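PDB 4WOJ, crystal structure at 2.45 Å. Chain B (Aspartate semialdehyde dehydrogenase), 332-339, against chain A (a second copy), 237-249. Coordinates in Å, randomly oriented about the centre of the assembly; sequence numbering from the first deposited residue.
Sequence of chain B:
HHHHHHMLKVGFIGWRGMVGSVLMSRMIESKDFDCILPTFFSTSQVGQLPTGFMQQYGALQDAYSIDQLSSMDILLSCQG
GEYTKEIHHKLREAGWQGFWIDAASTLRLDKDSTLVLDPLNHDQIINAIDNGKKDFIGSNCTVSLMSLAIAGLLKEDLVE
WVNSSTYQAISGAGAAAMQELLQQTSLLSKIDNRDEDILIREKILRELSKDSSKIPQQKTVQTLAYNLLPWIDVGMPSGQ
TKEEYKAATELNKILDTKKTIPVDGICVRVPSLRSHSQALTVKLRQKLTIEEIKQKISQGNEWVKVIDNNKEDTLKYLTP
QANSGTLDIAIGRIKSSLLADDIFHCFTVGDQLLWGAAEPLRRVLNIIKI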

# COMPACT_ATOMS: atom_id res chain seq x y z
N GLY B 332 10.10 7.75 -7.70
CA GLY B 332 11.06 8.22 -6.71
C GLY B 332 11.51 7.14 -5.77
O GLY B 332 11.25 5.99 -6.00
N ARG B 333 12.19 7.54 -4.71
CA ARG B 333 12.72 6.63 -3.74
C ARG B 333 13.65 5.65 -4.47
O ARG B 333 13.80 4.52 -4.07
CB ARG B 333 11.60 5.92 -2.98
CG ARG B 333 10.63 6.84 -2.24
CD ARG B 333 11.27 7.68 -1.14
NE ARG B 333 12.38 6.97 -0.49
CZ ARG B 333 12.28 6.05 0.48
NH1 ARG B 333 11.10 5.67 0.96
NH2 ARG B 333 13.39 5.50 0.98
N ILE B 334 14.29 6.13 -5.53
CA ILE B 334 15.14 5.32 -6.35
C ILE B 334 16.43 5.02 -5.59
O ILE B 334 17.21 5.89 -5.33
CB ILE B 334 15.47 6.00 -7.69
CG1 ILE B 334 14.18 6.25 -8.49
CG2 ILE B 334 16.44 5.14 -8.50
CD1 ILE B 334 14.28 7.37 -9.50
N LYS B 335 16.63 3.77 -5.25
CA LYS B 335 17.78 3.43 -4.45
C LYS B 335 18.26 2.04 -4.78
O LYS B 335 17.53 1.21 -5.35
CB LYS B 335 17.43 3.54 -2.99
CG LYS B 335 16.42 2.53 -2.52
CD LYS B 335 16.11 2.67 -1.05
CE LYS B 335 15.50 1.38 -0.49
NZ LYS B 335 14.44 1.67 0.52
N SER B 336 19.50 1.79 -4.44
CA SER B 336 20.10 0.46 -4.58
C SER B 336 19.59 -0.38 -3.44
O SER B 336 19.01 0.11 -2.49
CB SER B 336 21.61 0.57 -4.48
OG SER B 336 21.91 1.12 -3.22
N SER B 337 19.80 -1.66 -3.56
CA SER B 337 19.17 -2.67 -2.72
C SER B 337 20.24 -3.54 -2.05
O SER B 337 21.28 -3.78 -2.61
CB SER B 337 18.30 -3.57 -3.62
OG SER B 337 17.56 -4.52 -2.86
N LEU B 338 19.93 -3.99 -0.84
CA LEU B 338 20.69 -4.93 -0.07
C LEU B 338 20.52 -6.37 -0.54
O LEU B 338 21.22 -7.25 -0.09
CB LEU B 338 20.21 -4.86 1.37
CG LEU B 338 20.50 -3.56 2.08
CD1 LEU B 338 19.83 -3.56 3.47
CD2 LEU B 338 22.00 -3.32 2.17
N LEU B 339 19.54 -6.60 -1.37
CA LEU B 339 19.18 -7.95 -1.76
C LEU B 339 20.18 -8.52 -2.71
O LEU B 339 20.52 -9.68 -2.62
CB LEU B 339 17.81 -7.95 -2.45
CG LEU B 339 16.66 -7.40 -1.63
CD1 LEU B 339 15.35 -7.43 -2.44
CD2 LEU B 339 16.56 -8.16 -0.33
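Chain A 237-249: PSGQTKEEYKAAT

Chain A 237-249 comes to chain B 332-339 as a loop followed by a helix. The loop runs through Thr A241, and the helix begins at Lys A242 and continues past Thr A249. On chain B, residues 332-336 end a strand, and a loop or turn follows. The loop of chain A lies against the strand: the CA atoms of Lys B335 and Gly A239 are 5.3 Å apart. The helix stands farther off, with the CA of Leu B338 8.7 Å from the CA of Ala A248. The two stretches run broadly the same way, since the pairing moves from Lys B335 with Gly A239 to Leu B338 with Ala A248. Together the two stretches bury 379 Å².

Glu A244 holds the polar centre. Its CA-to-CB bond points toward chain B. With chi1 m and chi2 t, the side chain is extended and brings its carboxylate to two basic residues. Arg B333 meets it with two hydrogen bonds, NH2 to OE1 at 2.7 Å and NH1 to OE2 at 2.9 Å. This is a bidentate salt bridge, with one nitrogen for each oxygen. Lys B335 NZ adds a second salt bridge to Glu A244 OE1 at 2.9 Å, its hydrogen bond weak. Thr A241 N also donates to Glu A244 OE1, at 2.8 Å, which ties the carboxylate back to the start of its own helix.

Arg B333 has a left-handed backbone, phi 58° and psi 31°. Its CA-to-CB bond points sideways. Chi1 and chi2 are both m and chi3 is off-well at -33°, so the side chain bends and its end comes nearer to chain A. NH2 also donates to Gly A239 O at 3.2 Å. Both NH2 acceptors lie at the guanidinium edge, as its in-plane N-H bonds require. Thr A241 CG2 lies over one face, 3.7 Å from Arg B333 NH2.

The Lys B335 CA-to-CB bond points toward chain A. Chi1 is p, chi2 and chi3 are t, and chi4 is off-well at -143°. Its length passes the loop, with CD 3.8 Å from Gly A239 O and NZ 3.8 Å from Gln A240 CG. Gly A239 has phi 114° and psi -20°. A CB there would jam against the preceding carbonyl and clash with Lys B335 CB at 2.9 Å. Glycine therefore suits both its own backbone angles and the close packing.

Ser A238 has chi1 p. Its OG donates to Gln A240 OE1 at 2.7 Å and accepts a weak bond from Gln A240 N at 3.5 Å, closing a small local ring. The Gln A240 CA-to-CB bond points away from chain B, yet its NE2 lies 3.9 Å from Leu B338 CD1. Thr A241, also chi1 p, caps the helix: its OG1 accepts a weak bond from Glu A244 N at 3.5 Å.

The Leu B338 CA-to-CB bond points toward chain A; with chi1 m and chi2 t, CD1 lies 4.1 Å from Ala A248 CB, an apolar contact at the end of the patch. At the loop, water 1 bridges the two backbones. It donates to Ser A238 O at 2.7 Å and accepts from Ser B336 N at 3.1 Å.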

# COMPACT_ATOMS: atom_id res chain seq x y z
N PRO A 237 21.93 7.98 4.27
CA PRO A 237 22.76 8.24 3.09
C PRO A 237 22.72 7.12 2.02
O PRO A 237 23.05 7.37 0.85
CB PRO A 237 24.18 8.42 3.68
CG PRO A 237 24.01 8.48 5.16
CD PRO A 237 22.74 7.78 5.49
N SER A 238 22.34 5.91 2.42
CA SER A 238 22.15 4.77 1.49
C SER A 238 20.99 4.97 0.48
O SER A 238 20.95 4.32 -0.56
CB SER A 238 21.94 3.45 2.27
OG SER A 238 20.67 3.40 2.93
N GLY A 239 20.05 5.87 0.82
CA GLY A 239 18.83 6.09 0.02
C GLY A 239 17.57 5.68 0.76
O GLY A 239 16.45 6.11 0.44
N GLN A 240 17.75 4.84 1.77
CA GLN A 240 16.65 4.35 2.63
C GLN A 240 16.18 5.43 3.60
O GLN A 240 16.90 6.40 3.88
CB GLN A 240 17.12 3.16 3.45
CG GLN A 240 17.60 1.98 2.64
CD GLN A 240 18.33 0.98 3.49
OE1 GLN A 240 19.40 1.27 4.02
NE2 GLN A 240 17.75 -0.22 3.63
N THR A 241 14.97 5.27 4.12
CA THR A 241 14.59 6.01 5.31
C THR A 241 15.15 5.20 6.47
O THR A 241 15.60 4.05 6.30
CB THR A 241 13.07 6.20 5.46
OG1 THR A 241 12.41 4.94 5.61
CG2 THR A 241 12.51 6.90 4.26
N LYS A 242 15.12 5.79 7.66
CA LYS A 242 15.60 5.10 8.86
C LYS A 242 14.70 3.91 9.12
O LYS A 242 15.20 2.82 9.46
CB LYS A 242 15.61 6.04 10.07
N GLU A 243 13.40 4.10 8.89
CA GLU A 243 12.37 3.03 9.00
C GLU A 243 12.77 1.74 8.26
O GLU A 243 12.55 0.63 8.75
CB GLU A 243 11.00 3.51 8.49
CG GLU A 243 9.80 2.62 8.86
CD GLU A 243 9.50 2.61 10.37
OE1 GLU A 243 10.16 3.39 11.12
OE2 GLU A 243 8.64 1.80 10.79
N GLU A 244 13.33 1.94 7.07
CA GLU A 244 13.70 0.87 6.13
C GLU A 244 15.03 0.18 6.46
O GLU A 244 15.15 -1.04 6.36
CB GLU A 244 13.73 1.44 4.70
CG GLU A 244 12.36 1.96 4.22
CD GLU A 244 12.42 2.92 3.07
OE1 GLU A 244 13.50 3.39 2.66
OE2 GLU A 244 11.36 3.24 2.56
N TYR A 245 16.03 0.98 6.83
CA TYR A 245 17.34 0.44 7.22
C TYR A 245 17.26 -0.42 8.49
O TYR A 245 17.98 -1.42 8.65
CB TYR A 245 18.34 1.59 7.39
CG TYR A 245 19.45 1.26 8.36
CD1 TYR A 245 20.67 0.75 7.91
CD2 TYR A 245 19.27 1.45 9.73
CE1 TYR A 245 21.69 0.44 8.80
CE2 TYR A 245 20.28 1.13 10.62
CZ TYR A 245 21.48 0.63 10.17
OH TYR A 245 22.47 0.33 11.09
N LYS A 246 16.38 -0.02 9.39
CA LYS A 246 16.13 -0.81 10.59
C LYS A 246 16.07 -2.25 10.12
O LYS A 246 16.95 -3.08 10.44
CB LYS A 246 14.83 -0.36 11.32
CG LYS A 246 14.94 1.00 12.01
CD LYS A 246 13.73 1.35 12.86
CE LYS A 246 13.80 2.77 13.43
NZ LYS A 246 13.08 3.78 12.59
N ALA A 247 15.10 -2.52 9.26
CA ALA A 247 14.66 -3.88 9.03
C ALA A 247 15.83 -4.90 9.08
O ALA A 247 15.81 -5.79 9.90
CB ALA A 247 13.89 -3.98 7.72
N ALA A 248 16.85 -4.74 8.25
CA ALA A 248 17.83 -5.85 8.06
C ALA A 248 18.66 -6.11 9.31
O ALA A 248 18.81 -7.24 9.74
CB ALA A 248 18.73 -5.58 6.87
N THR A 249 19.14 -5.04 9.90
CA THR A 249 20.05 -5.11 11.02
C THR A 249 19.39 -5.68 12.27
O THR A 249 19.99 -6.46 12.99
CB THR A 249 20.60 -3.70 11.31
OG1 THR A 249 19.53 -2.72 11.09
CG2 THR A 249 21.74 -3.39 10.36
O HOH W 1 21.11 4.15 -3.30